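Local coordinates for protein benzoylformate decarboxylase (Mycobacterium smegmatis, PDB 4Q9D) that belongs to the thiamine pyrophosphate enzyme family, assembles from four chains, and holds a magnesium ion in its C-terminal cofactor-binding domain, at residues 10-15 against 37-42; 49-54 against 438-443; 442-447 against 494-499; 293-298 against 308-313. All coordinates share one frame; numbering follows the deposited sequence.

Interaction 1. Residues 10-15 against 37-42; sequences VTYDLL and DFPEDF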
loop_
_atom_site.group_PDB
_atom_site.type_symbol
_atom_site.label_atom_id
_atom_site.label_comp_id
_atom_site.label_asym_id
_atom_site.label_seq_id
_atom_site.Cartn_x
_atom_site.Cartn_y
_atom_site.Cartn_z
ATOM N N VAL B 10 2.016 11.932 -30.306
ATOM C CA VAL B 10 1.825 10.524 -30.559
ATOM C C VAL B 10 0.817 9.887 -29.578
ATOM O O VAL B 10 0.205 8.864 -29.903
ATOM C CB VAL B 10 3.177 9.744 -30.606
ATOM C CG1 VAL B 10 4.190 10.478 -31.519
ATOM C CG2 VAL B 10 3.758 9.565 -29.237
ATOM N N THR B 11 0.643 10.469 -28.392
ATOM C CA THR B 11 -0.304 9.876 -27.434
ATOM C C THR B 11 -1.743 10.112 -27.914
ATOM O O THR B 11 -2.541 9.182 -27.967
ATOM C CB THR B 11 -0.153 10.438 -26.015
ATOM O OG1 THR B 11 1.153 10.141 -25.523
ATOM C CG2 THR B 11 -1.186 9.802 -25.065
ATOM N N TYR B 12 -2.066 11.349 -28.283
ATOM C CA TYR B 12 -3.382 11.616 -28.867
ATOM C C TYR B 12 -3.609 10.810 -30.151
ATOM O O TYR B 12 -4.706 10.307 -30.384
ATOM C CB TYR B 12 -3.547 13.108 -29.123
ATOM C CG TYR B 12 -4.021 13.850 -27.900
ATOM C CD1 TYR B 12 -5.380 13.870 -27.559
ATOM C CD2 TYR B 12 -3.119 14.496 -27.056
ATOM C CE1 TYR B 12 -5.822 14.540 -26.425
ATOM C CE2 TYR B 12 -3.553 15.179 -25.926
ATOM C CZ TYR B 12 -4.911 15.196 -25.616
ATOM O OH TYR B 12 -5.369 15.884 -24.510
ATOM N N ASP B 13 -2.567 10.642 -30.973
ATOM C CA ASP B 13 -2.706 9.774 -32.142
ATOM C C ASP B 13 -3.101 8.356 -31.733
ATOM O O ASP B 13 -3.912 7.727 -32.394
ATOM C CB ASP B 13 -1.409 9.733 -32.973
ATOM C CG ASP B 13 -1.191 11.031 -33.783
ATOM O OD1 ASP B 13 -2.134 11.837 -33.885
ATOM O OD2 ASP B 13 -0.083 11.241 -34.303
ATOM N N LEU B 14 -2.504 7.840 -30.657
ATOM C CA LEU B 14 -2.833 6.491 -30.200
ATOM C C LEU B 14 -4.261 6.457 -29.653
ATOM O O LEU B 14 -5.031 5.552 -29.963
ATOM C CB LEU B 14 -1.856 6.018 -29.110
ATOM C CG LEU B 14 -2.251 4.739 -28.370
ATOM C CD1 LEU B 14 -2.211 3.549 -29.339
ATOM C CD2 LEU B 14 -1.275 4.517 -27.226
ATOM N N LEU B 15 -4.595 7.447 -28.829
ATOM C CA LEU B 15 -5.926 7.531 -28.236
ATOM C C LEU B 15 -6.989 7.502 -29.345
ATOM O O LEU B 15 -7.985 6.782 -29.243
ATOM C CB LEU B 15 -6.044 8.827 -27.385
ATOM C CG LEU B 15 -5.207 8.884 -26.094
ATOM C CD1 LEU B 15 -5.432 10.200 -25.386
ATOM C CD2 LEU B 15 -5.558 7.680 -25.149
ATOM N N ASP B 37 -3.794 22.322 -26.905
ATOM C CA ASP B 37 -3.879 21.829 -28.282
ATOM C C ASP B 37 -4.701 20.560 -28.371
ATOM O O ASP B 37 -4.347 19.634 -29.095
ATOM C CB ASP B 37 -2.496 21.527 -28.834
ATOM C CG ASP B 37 -1.738 22.775 -29.171
ATOM O OD1 ASP B 37 -2.392 23.700 -29.688
ATOM O OD2 ASP B 37 -0.517 22.835 -28.898
ATOM N N PHE B 38 -5.755 20.503 -27.582
ATOM C CA PHE B 38 -6.658 19.367 -27.593
ATOM C C PHE B 38 -7.122 19.191 -29.049
ATOM O O PHE B 38 -7.613 20.146 -29.642
ATOM C CB PHE B 38 -7.838 19.740 -26.677
ATOM C CG PHE B 38 -8.722 18.596 -26.291
ATOM C CD1 PHE B 38 -8.266 17.600 -25.417
ATOM C CD2 PHE B 38 -10.043 18.555 -26.733
ATOM C CE1 PHE B 38 -9.104 16.554 -25.024
ATOM C CE2 PHE B 38 -10.904 17.524 -26.327
ATOM C CZ PHE B 38 -10.434 16.521 -25.477
ATOM N N PRO B 39 -6.998 17.973 -29.622
ATOM C CA PRO B 39 -7.382 17.782 -31.031
ATOM C C PRO B 39 -8.835 18.129 -31.309
ATOM O O PRO B 39 -9.723 17.943 -30.463
ATOM C CB PRO B 39 -7.158 16.289 -31.260
ATOM C CG PRO B 39 -6.122 15.903 -30.246
ATOM C CD PRO B 39 -6.505 16.715 -29.027
ATOM N N GLU B 40 -9.058 18.654 -32.505
ATOM C CA GLU B 40 -10.364 19.162 -32.918
ATOM C C GLU B 40 -11.445 18.070 -32.989
ATOM O O GLU B 40 -12.622 18.331 -32.755
ATOM C CB GLU B 40 -10.236 19.872 -34.278
ATOM C CG GLU B 40 -11.484 20.624 -34.691
ATOM C CD GLU B 40 -11.843 21.713 -33.694
ATOM O OE1 GLU B 40 -10.917 22.240 -33.030
ATOM O OE2 GLU B 40 -13.048 22.034 -33.566
ATOM N N ASP B 41 -11.046 16.845 -33.304
ATOM C CA ASP B 41 -12.010 15.756 -33.415
ATOM C C ASP B 41 -12.240 15.038 -32.060
ATOM O O ASP B 41 -12.964 14.049 -31.997
ATOM C CB ASP B 41 -11.509 14.749 -34.451
ATOM C CG ASP B 41 -10.136 14.179 -34.081
ATOM O OD1 ASP B 41 -9.281 14.952 -33.616
ATOM O OD2 ASP B 41 -9.905 12.966 -34.242
ATOM N N PHE B 42 -11.596 15.510 -30.996
ATOM C CA PHE B 42 -11.824 14.935 -29.659
ATOM C C PHE B 42 -12.890 15.762 -28.958
ATOM O O PHE B 42 -13.087 16.915 -29.306
ATOM C CB PHE B 42 -10.554 14.986 -28.807
ATOM C CG PHE B 42 -9.638 13.796 -28.977
ATOM C CD1 PHE B 42 -9.238 13.051 -27.868
ATOM C CD2 PHE B 42 -9.153 13.450 -30.223
ATOM C CE1 PHE B 42 -8.372 11.969 -28.008
ATOM C CE2 PHE B 42 -8.298 12.371 -30.390
ATOM C CZ PHE B 42 -7.895 11.615 -29.270
#

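Interaction 2. Residues 49-54 against 438-443; sequences QEASAL and QYSIQA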
loop_
_atom_site.group_PDB
_atom_site.type_symbol
_atom_site.label_atom_id
_atom_site.label_comp_id
_atom_site.label_asym_id
_atom_site.label_seq_id
_atom_site.Cartn_x
_atom_site.Cartn_y
_atom_site.Cartn_z
ATOM N N GLN B 49 -17.504 19.086 -10.709
ATOM C CA GLN B 49 -16.799 18.435 -9.594
ATOM C C GLN B 49 -16.414 17.034 -10.027
ATOM O O GLN B 49 -17.129 16.411 -10.824
ATOM C CB GLN B 49 -17.654 18.392 -8.313
ATOM C CG GLN B 49 -16.824 18.328 -6.976
ATOM C CD GLN B 49 -16.779 16.922 -6.335
ATOM O OE1 GLN B 49 -17.270 15.946 -6.914
ATOM N NE2 GLN B 49 -16.204 16.829 -5.127
ATOM N N GLU B 50 -15.291 16.539 -9.503
ATOM C CA GLU B 50 -14.690 15.301 -9.991
ATOM C C GLU B 50 -15.499 14.040 -9.704
ATOM O O GLU B 50 -15.430 13.088 -10.486
ATOM C CB GLU B 50 -13.256 15.144 -9.470
ATOM C CG GLU B 50 -12.303 16.127 -10.077
ATOM C CD GLU B 50 -12.199 17.446 -9.289
ATOM O OE1 GLU B 50 -12.991 17.671 -8.330
ATOM O OE2 GLU B 50 -11.286 18.244 -9.636
ATOM N N ALA B 51 -16.273 14.016 -8.614
ATOM C CA ALA B 51 -17.108 12.826 -8.374
ATOM C C ALA B 51 -18.041 12.642 -9.569
ATOM O O ALA B 51 -18.315 11.526 -10.005
ATOM C CB ALA B 51 -17.931 12.981 -7.091
ATOM N N SER B 52 -18.544 13.765 -10.084
ATOM C CA SER B 52 -19.428 13.775 -11.246
ATOM C C SER B 52 -18.688 13.382 -12.527
ATOM O O SER B 52 -19.202 12.621 -13.323
ATOM C CB SER B 52 -20.039 15.167 -11.438
ATOM O OG SER B 52 -21.184 15.306 -10.623
ATOM N N ALA B 53 -17.484 13.913 -12.728
ATOM C CA ALA B 53 -16.721 13.573 -13.919
ATOM C C ALA B 53 -16.536 12.060 -14.047
ATOM O O ALA B 53 -16.729 11.478 -15.105
ATOM C CB ALA B 53 -15.349 14.274 -13.881
ATOM N N LEU B 54 -16.126 11.409 -12.967
ATOM C CA LEU B 54 -15.799 10.004 -13.092
ATOM C C LEU B 54 -17.079 9.144 -13.226
ATOM O O LEU B 54 -17.111 8.219 -14.030
ATOM C CB LEU B 54 -14.908 9.561 -11.926
ATOM C CG LEU B 54 -14.193 8.209 -12.058
ATOM C CD1 LEU B 54 -13.003 8.172 -11.114
ATOM C CD2 LEU B 54 -15.196 7.052 -11.695
ATOM N N GLN B 438 -28.674 15.568 -4.034
ATOM C CA GLN B 438 -27.724 16.624 -3.614
ATOM C C GLN B 438 -26.246 16.301 -3.794
ATOM O O GLN B 438 -25.442 17.221 -3.999
ATOM C CB GLN B 438 -27.921 16.992 -2.140
ATOM C CG GLN B 438 -29.360 17.243 -1.768
ATOM C CD GLN B 438 -30.012 18.287 -2.638
ATOM O OE1 GLN B 438 -29.483 19.394 -2.805
ATOM N NE2 GLN B 438 -31.180 17.950 -3.198
ATOM N N TYR B 439 -25.872 15.024 -3.670
ATOM C CA TYR B 439 -24.448 14.629 -3.677
ATOM C C TYR B 439 -23.691 15.126 -4.889
ATOM O O TYR B 439 -22.577 15.632 -4.762
ATOM C CB TYR B 439 -24.239 13.095 -3.562
ATOM C CG TYR B 439 -24.521 12.532 -2.185
ATOM C CD1 TYR B 439 -23.494 12.134 -1.338
ATOM C CD2 TYR B 439 -25.831 12.355 -1.757
ATOM C CE1 TYR B 439 -23.784 11.597 -0.064
ATOM C CE2 TYR B 439 -26.125 11.835 -0.514
ATOM C CZ TYR B 439 -25.111 11.476 0.331
ATOM O OH TYR B 439 -25.466 10.955 1.555
ATOM N N SER B 440 -24.294 14.945 -6.060
ATOM C CA SER B 440 -23.644 15.272 -7.317
ATOM C C SER B 440 -24.593 16.115 -8.142
ATOM O O SER B 440 -24.655 15.994 -9.363
ATOM C CB SER B 440 -23.269 13.993 -8.093
ATOM O OG SER B 440 -22.399 13.163 -7.328
ATOM N N ILE B 441 -25.318 16.985 -7.453
ATOM C CA ILE B 441 -26.282 17.870 -8.070
ATOM C C ILE B 441 -25.684 18.715 -9.204
ATOM O O ILE B 441 -26.352 18.951 -10.215
ATOM C CB ILE B 441 -27.007 18.754 -6.990
ATOM C CG1 ILE B 441 -28.314 19.362 -7.542
ATOM C CG2 ILE B 441 -26.068 19.793 -6.366
ATOM C CD1 ILE B 441 -29.232 19.903 -6.382
ATOM N N GLN B 442 -24.419 19.113 -9.085
ATOM C CA GLN B 442 -23.795 19.955 -10.126
ATOM C C GLN B 442 -23.718 19.251 -11.473
ATOM O O GLN B 442 -23.508 19.906 -12.504
ATOM C CB GLN B 442 -22.372 20.433 -9.721
ATOM C CG GLN B 442 -22.255 20.920 -8.252
ATOM C CD GLN B 442 -21.804 19.796 -7.326
ATOM O OE1 GLN B 442 -22.275 18.660 -7.453
ATOM N NE2 GLN B 442 -20.845 20.092 -6.429
ATOM N N ALA B 443 -23.835 17.922 -11.485
ATOM C CA ALA B 443 -23.783 17.218 -12.775
ATOM C C ALA B 443 -24.912 17.688 -13.708
ATOM O O ALA B 443 -24.783 17.563 -14.905
ATOM C CB ALA B 443 -23.847 15.700 -12.598
HETATM O O HOH W 1 -20.585 16.461 -8.207
#

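Interaction 3. Residues 442-447 against 494-499; sequences QAIWTA and AGFGCR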
loop_
_atom_site.group_PDB
_atom_site.type_symbol
_atom_site.label_atom_id
_atom_site.label_comp_id
_atom_site.label_asym_id
_atom_site.label_seq_id
_atom_site.Cartn_x
_atom_site.Cartn_y
_atom_site.Cartn_z
ATOM N N GLN B 442 -24.419 19.113 -9.085
ATOM C CA GLN B 442 -23.795 19.955 -10.126
ATOM C C GLN B 442 -23.718 19.251 -11.473
ATOM O O GLN B 442 -23.508 19.906 -12.504
ATOM C CB GLN B 442 -22.372 20.433 -9.721
ATOM C CG GLN B 442 -22.255 20.920 -8.252
ATOM C CD GLN B 442 -21.804 19.796 -7.326
ATOM O OE1 GLN B 442 -22.275 18.660 -7.453
ATOM N NE2 GLN B 442 -20.845 20.092 -6.429
ATOM N N ALA B 443 -23.835 17.922 -11.485
ATOM C CA ALA B 443 -23.783 17.218 -12.775
ATOM C C ALA B 443 -24.912 17.688 -13.708
ATOM O O ALA B 443 -24.783 17.563 -14.905
ATOM C CB ALA B 443 -23.847 15.700 -12.598
ATOM N N ILE B 444 -26.029 18.192 -13.166
ATOM C CA ILE B 444 -27.141 18.563 -14.046
ATOM C C ILE B 444 -26.777 19.762 -14.953
ATOM O O ILE B 444 -27.372 19.962 -16.009
ATOM C CB ILE B 444 -28.456 18.815 -13.275
ATOM C CG1 ILE B 444 -28.364 20.062 -12.420
ATOM C CG2 ILE B 444 -28.810 17.608 -12.397
ATOM C CD1 ILE B 444 -29.615 20.230 -11.521
ATOM N N TRP B 445 -25.756 20.515 -14.555
ATOM C CA TRP B 445 -25.259 21.638 -15.359
ATOM C C TRP B 445 -24.717 21.102 -16.668
ATOM O O TRP B 445 -24.940 21.685 -17.724
ATOM C CB TRP B 445 -24.157 22.406 -14.602
ATOM C CG TRP B 445 -23.567 23.541 -15.372
ATOM C CD1 TRP B 445 -24.101 24.793 -15.525
ATOM C CD2 TRP B 445 -22.314 23.548 -16.075
ATOM N NE1 TRP B 445 -23.265 25.568 -16.291
ATOM C CE2 TRP B 445 -22.163 24.840 -16.643
ATOM C CE3 TRP B 445 -21.315 22.585 -16.302
ATOM C CZ2 TRP B 445 -21.046 25.202 -17.425
ATOM C CZ3 TRP B 445 -20.184 22.951 -17.071
ATOM C CH2 TRP B 445 -20.070 24.247 -17.617
ATOM N N THR B 446 -23.983 19.996 -16.594
ATOM C CA THR B 446 -23.465 19.355 -17.802
ATOM C C THR B 446 -24.615 18.859 -18.691
ATOM O O THR B 446 -24.542 18.958 -19.916
ATOM C CB THR B 446 -22.523 18.178 -17.436
ATOM O OG1 THR B 446 -21.470 18.660 -16.605
ATOM C CG2 THR B 446 -21.912 17.528 -18.689
ATOM N N ALA B 447 -25.676 18.328 -18.078
ATOM C CA ALA B 447 -26.854 17.909 -18.854
ATOM C C ALA B 447 -27.438 19.118 -19.623
ATOM O O ALA B 447 -27.772 19.023 -20.803
ATOM C CB ALA B 447 -27.936 17.286 -17.911
ATOM N N ALA B 494 -32.931 25.198 -11.871
ATOM C CA ALA B 494 -33.060 26.310 -12.777
ATOM C C ALA B 494 -31.746 27.069 -12.752
ATOM O O ALA B 494 -31.254 27.493 -13.783
ATOM C CB ALA B 494 -34.238 27.230 -12.329
ATOM N N GLY B 495 -31.163 27.211 -11.568
ATOM C CA GLY B 495 -29.881 27.883 -11.442
ATOM C C GLY B 495 -28.771 27.254 -12.264
ATOM O O GLY B 495 -27.915 27.967 -12.782
ATOM N N PHE B 496 -28.790 25.921 -12.362
ATOM C CA PHE B 496 -27.848 25.149 -13.187
ATOM C C PHE B 496 -28.260 25.032 -14.657
ATOM O O PHE B 496 -27.601 24.325 -15.429
ATOM C CB PHE B 496 -27.632 23.741 -12.601
ATOM C CG PHE B 496 -26.734 23.726 -11.380
ATOM C CD1 PHE B 496 -25.407 24.149 -11.472
ATOM C CD2 PHE B 496 -27.206 23.279 -10.157
ATOM C CE1 PHE B 496 -24.567 24.133 -10.353
ATOM C CE2 PHE B 496 -26.371 23.251 -9.029
ATOM C CZ PHE B 496 -25.059 23.682 -9.123
ATOM N N GLY B 497 -29.343 25.708 -15.038
ATOM C CA GLY B 497 -29.751 25.762 -16.436
ATOM C C GLY B 497 -30.779 24.736 -16.899
ATOM O O GLY B 497 -31.094 24.669 -18.090
ATOM N N CYS B 498 -31.305 23.931 -15.981
ATOM C CA CYS B 498 -32.271 22.910 -16.382
ATOM C C CYS B 498 -33.681 23.480 -16.366
ATOM O O CYS B 498 -33.977 24.334 -15.528
ATOM C CB CYS B 498 -32.223 21.732 -15.411
ATOM S SG CYS B 498 -30.732 20.738 -15.628
ATOM N N ARG B 499 -34.537 23.000 -17.270
ATOM C CA ARG B 499 -35.983 23.205 -17.138
ATOM C C ARG B 499 -36.411 22.561 -15.828
ATOM O O ARG B 499 -35.802 21.583 -15.374
ATOM C CB ARG B 499 -36.750 22.493 -18.243
ATOM C CG ARG B 499 -36.600 23.017 -19.652
ATOM C CD ARG B 499 -37.542 22.186 -20.550
ATOM N NE ARG B 499 -38.935 22.603 -20.319
ATOM C CZ ARG B 499 -39.920 21.888 -19.749
ATOM N NH1 ARG B 499 -39.766 20.609 -19.343
ATOM N NH2 ARG B 499 -41.105 22.473 -19.612
#

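Interaction 4. Residues 293-298 against 308-313; sequences TDLLQI and APVGDS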
loop_
_atom_site.group_PDB
_atom_site.type_symbol
_atom_site.label_atom_id
_atom_site.label_comp_id
_atom_site.label_asym_id
_atom_site.label_seq_id
_atom_site.Cartn_x
_atom_site.Cartn_y
_atom_site.Cartn_z
ATOM N N THR B 293 -29.641 -28.195 -1.078
ATOM C CA THR B 293 -29.559 -27.314 -2.244
ATOM C C THR B 293 -28.110 -27.151 -2.665
ATOM O O THR B 293 -27.293 -26.679 -1.877
ATOM C CB THR B 293 -30.149 -25.924 -1.949
ATOM O OG1 THR B 293 -31.510 -26.061 -1.534
ATOM C CG2 THR B 293 -30.092 -25.053 -3.201
ATOM N N ASP B 294 -27.777 -27.551 -3.888
ATOM C CA ASP B 294 -26.423 -27.320 -4.410
ATOM C C ASP B 294 -26.365 -26.010 -5.197
ATOM O O ASP B 294 -27.408 -25.491 -5.625
ATOM C CB ASP B 294 -25.972 -28.464 -5.318
ATOM C CG ASP B 294 -25.734 -29.772 -4.557
ATOM O OD1 ASP B 294 -25.402 -29.743 -3.352
ATOM O OD2 ASP B 294 -25.867 -30.835 -5.189
ATOM N N LEU B 295 -25.155 -25.484 -5.395
ATOM C CA LEU B 295 -24.970 -24.235 -6.165
ATOM C C LEU B 295 -23.804 -24.282 -7.170
ATOM O O LEU B 295 -22.734 -24.809 -6.876
ATOM C CB LEU B 295 -24.833 -23.032 -5.225
ATOM C CG LEU B 295 -24.784 -21.604 -5.816
ATOM C CD1 LEU B 295 -25.306 -20.603 -4.792
ATOM C CD2 LEU B 295 -23.353 -21.212 -6.223
ATOM N N LEU B 296 -24.057 -23.776 -8.376
ATOM C CA LEU B 296 -23.031 -23.566 -9.392
ATOM C C LEU B 296 -22.948 -22.062 -9.648
ATOM O O LEU B 296 -23.980 -21.378 -9.678
ATOM C CB LEU B 296 -23.419 -24.257 -10.716
ATOM C CG LEU B 296 -23.552 -25.784 -10.651
ATOM C CD1 LEU B 296 -24.152 -26.308 -11.958
ATOM C CD2 LEU B 296 -22.209 -26.406 -10.397
ATOM N N GLN B 297 -21.737 -21.562 -9.875
ATOM C CA GLN B 297 -21.523 -20.132 -10.125
ATOM C C GLN B 297 -20.675 -19.954 -11.376
ATOM O O GLN B 297 -19.669 -20.630 -11.549
ATOM C CB GLN B 297 -20.845 -19.474 -8.928
ATOM C CG GLN B 297 -20.547 -17.969 -9.103
ATOM C CD GLN B 297 -19.700 -17.401 -7.954
ATOM O OE1 GLN B 297 -19.123 -18.148 -7.161
ATOM N NE2 GLN B 297 -19.630 -16.079 -7.867
ATOM N N ILE B 298 -21.092 -19.042 -12.253
ATOM C CA ILE B 298 -20.335 -18.752 -13.465
ATOM C C ILE B 298 -20.150 -17.245 -13.496
ATOM O O ILE B 298 -21.120 -16.519 -13.433
ATOM C CB ILE B 298 -21.085 -19.216 -14.749
ATOM C CG1 ILE B 298 -21.227 -20.751 -14.780
ATOM C CG2 ILE B 298 -20.412 -18.686 -15.976
ATOM C CD1 ILE B 298 -22.056 -21.248 -15.947
ATOM N N ALA B 308 -16.962 -16.356 -2.788
ATOM C CA ALA B 308 -18.242 -17.030 -2.599
ATOM C C ALA B 308 -18.123 -17.992 -1.423
ATOM O O ALA B 308 -17.162 -18.737 -1.348
ATOM C CB ALA B 308 -18.639 -17.785 -3.874
ATOM N N PRO B 309 -19.090 -17.960 -0.478
ATOM C CA PRO B 309 -18.993 -18.823 0.709
ATOM C C PRO B 309 -19.269 -20.295 0.397
ATOM O O PRO B 309 -18.878 -21.181 1.166
ATOM C CB PRO B 309 -20.096 -18.272 1.641
ATOM C CG PRO B 309 -21.090 -17.643 0.730
ATOM C CD PRO B 309 -20.278 -17.091 -0.443
ATOM N N VAL B 310 -19.945 -20.550 -0.721
ATOM C CA VAL B 310 -20.390 -21.907 -1.038
ATOM C C VAL B 310 -20.393 -22.070 -2.542
ATOM O O VAL B 310 -20.358 -21.071 -3.265
ATOM C CB VAL B 310 -21.861 -22.138 -0.573
ATOM C CG1 VAL B 310 -21.960 -22.105 0.930
ATOM C CG2 VAL B 310 -22.810 -21.104 -1.225
ATOM N N GLY B 311 -20.450 -23.323 -3.002
ATOM C CA GLY B 311 -20.703 -23.634 -4.405
ATOM C C GLY B 311 -19.487 -24.093 -5.183
ATOM O O GLY B 311 -18.335 -23.972 -4.734
ATOM N N ASP B 312 -19.743 -24.599 -6.380
ATOM C CA ASP B 312 -18.684 -24.848 -7.347
ATOM C C ASP B 312 -18.785 -23.789 -8.427
ATOM O O ASP B 312 -19.876 -23.521 -8.949
ATOM C CB ASP B 312 -18.818 -26.264 -7.940
ATOM C CG ASP B 312 -18.663 -27.330 -6.888
ATOM O OD1 ASP B 312 -17.554 -27.470 -6.318
ATOM O OD2 ASP B 312 -19.649 -28.022 -6.608
ATOM N N SER B 313 -17.648 -23.198 -8.779
ATOM C CA SER B 313 -17.664 -22.068 -9.694
ATOM C C SER B 313 -16.761 -22.308 -10.896
ATOM O O SER B 313 -15.862 -23.145 -10.860
ATOM C CB SER B 313 -17.170 -20.810 -8.963
ATOM O OG SER B 313 -15.867 -21.039 -8.420
HETATM O O HOH W 2 -22.274 -27.685 -6.639
HETATM O O HOH W 3 -19.224 -20.680 -5.976
#

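Interaction 1. Residues 10-15 against 37-42
Y12 has P39 over one face of its ring and F42 at its edge, and this is where the contact is tight. The proline CD sits 3.8 Å from the centroid of the Y12 ring, a CH-pi contact over the face. The edge of the same ring points at the face of F42 in a T-shaped stack, with planes 70° apart and Y12 CD1 3.6 Å from F42 CE1, offset toward the rim of that face. L15 comes in from beside, its CB 3.8 Å from CZ at the edge of the F42 ring. The first torsion of Y12 sets CG anti to the carbonyl carbon (chi1 -85°), which sends the ring off the helix and into the loop. At the far end the hydroxyl reaches the edge of F38, with OH 3.5 Å from F38 CD1, while its hydrogen bond goes to the carbonyl of F34. The turn from P39 to F42 has a looser outer side: E40 is exposed and poorly ordered, and D41, also exposed, forms a salt bridge with R16. The contact therefore ties helix 7-18 to the loop that links helix 32-35 to strand 43-46 in the N-terminal cofactor-binding domain, with L15 also resting on F142 of helix 138-150.

Interaction 2. Residues 49-54 against 438-443
S52 touches both ends of the turn S440-A443: its OG lies 3.3 Å from A443 CB and 3.5 Å from S440 CB. Here the first turn of helix 50-64, in the N-terminal cofactor-binding domain, meets a type I beta turn of the C-terminal one, so two domains of the same kind pack against each other within the chain. No direct hydrogen bond spans the gap; a water bridges the two sides, 2.7 Å from S52 OG and donating to Q442 OE1 at 2.9 Å. Beside it the Q49 CB approaches the Q442 amide loosely, 4.1 Å from NE2. The next shell fixes these groups. Q442 NE2 gives its hydrogen bond to the backbone O of Q438 in the second subunit, which orients the amide with OE1 toward the water, and S440 OG bonds to the carbonyl of G406. P410 of helix 408-421 backs S52, S440 and A443 together, while helix 434-439, just before the turn, begins at the magnesium ligand D434. On the other side Q49 is the N-cap of helix 50-64: its chain bends at chi2 (-103°) and OE1 accepts from A51 N at 2.8 Å, the donor standing 46° out of the amide plane.

Interaction 3. Residues 442-447 against 494-499
The carbonyl oxygen of F496 is met by two C-H groups of W445. W445 CA lies 3.6 Å from F496 O in a nearly straight CA-H...O contact, 162° at the hydrogen, and the indole CD1 comes within 3.5 Å of the same F496 O. The indole gets there because CG stands anti to the backbone N (chi1 178°), which also leaves NE1 to bond to the carbonyl of P485 in the second subunit. The F496 side chain lies against Q442, I444 and W445. Q442 CA sits over one face of the phenyl, 4.3 Å from the F496 ring centroid in a CH-pi contact, and the Q442 side chain continues alongside, pointing the same way as the ring. W445 CB touches the ring obliquely. I444 crosses F496 at about a right angle, its CG1 3.8 Å from F496 CB.

F496 follows helix 489-495, and the chain turns at G497 in a Schellman motif: phi is positive (94°), and G497 N bonds back to A494 O at 2.9 Å. The turn delivers the chain to strand 499-502, the outermost strand on that side of the C-terminal domain's parallel sheet as counted within the chain. Just before the strand, C498 points back at the helix, with SG 3.8 Å from I444 CB and 3.5 Å from I444 O. I444 holds CG1 in the crowded position between the backbone N and the carbonyl carbon, which puts CG1 against F496 CB, while CB meets C498 SG. Q438 of the second subunit packs against F496 as well.

Interaction 4. Residues 293-298 against 308-313
Q297 reaches over to A308 with a fully stretched chain: CG is anti to the backbone N (chi1 179°) and the next torsion is anti too, which carries OE1 to 3.3 Å from A308 CB. The two segments belong to a beta-alpha-beta crossover in the central, Rossmann-like domain, where strand 294-299, helix 302-307 and strand 312-315 follow one another and the strands pair in parallel, 308-313 leading into the last of them. D312 makes both rungs with strand 294-299: its N donates to L295 O at 3.0 Å, nearly straight at 165°, and its O accepts from Q297 N at 2.9 Å.

On one face of the sheet L296 and D312 lie next to each other, under helix 187-199; on the other, Q297 and S313 sit beside S305 of helix 302-307. Ahead of the strand the chain passes close to L295. G311 has phi at 105°, a backbone shape suited to glycine, and its bare CA lies 4.0 Å from L295 CD2, where the leucine methyl occupies the site a side chain would need. Two waters fill in the polar contacts. One donates to Q297 OE1 and to V310 O, holding the glutamine oxygen while its NE2 bonds to the carbonyl of R304. D312 has a partner in another chain as well, since OD1 bonds to S178 OG of the third subunit. The other water donates to both L295 O, at 2.9 Å, and D312 OD2, at 2.6 Å, so L295 O accepts from the D312 amide and from this water together.

How the interactions relate
All four contacts are buried, but they differ in place and chemistry. Interactions 2 and 3 share Q442 and A443, with centres 11 Å apart, and both touch the second subunit. Interaction 2 joins the N- and C-terminal cofactor-binding domains through a bridging water, whereas interaction 3 stays inside the C-terminal domain and is mostly apolar. Interaction 1 is the aromatic one, a helix-to-loop contact in the N-terminal domain whose turn reaches solvent. Interaction 4 alone pairs strands by backbone hydrogen bonds. It lies in the central domain, its centre 38 Å from that of interaction 2, within whose loop it is nested along the chain, and it meets the third subunit.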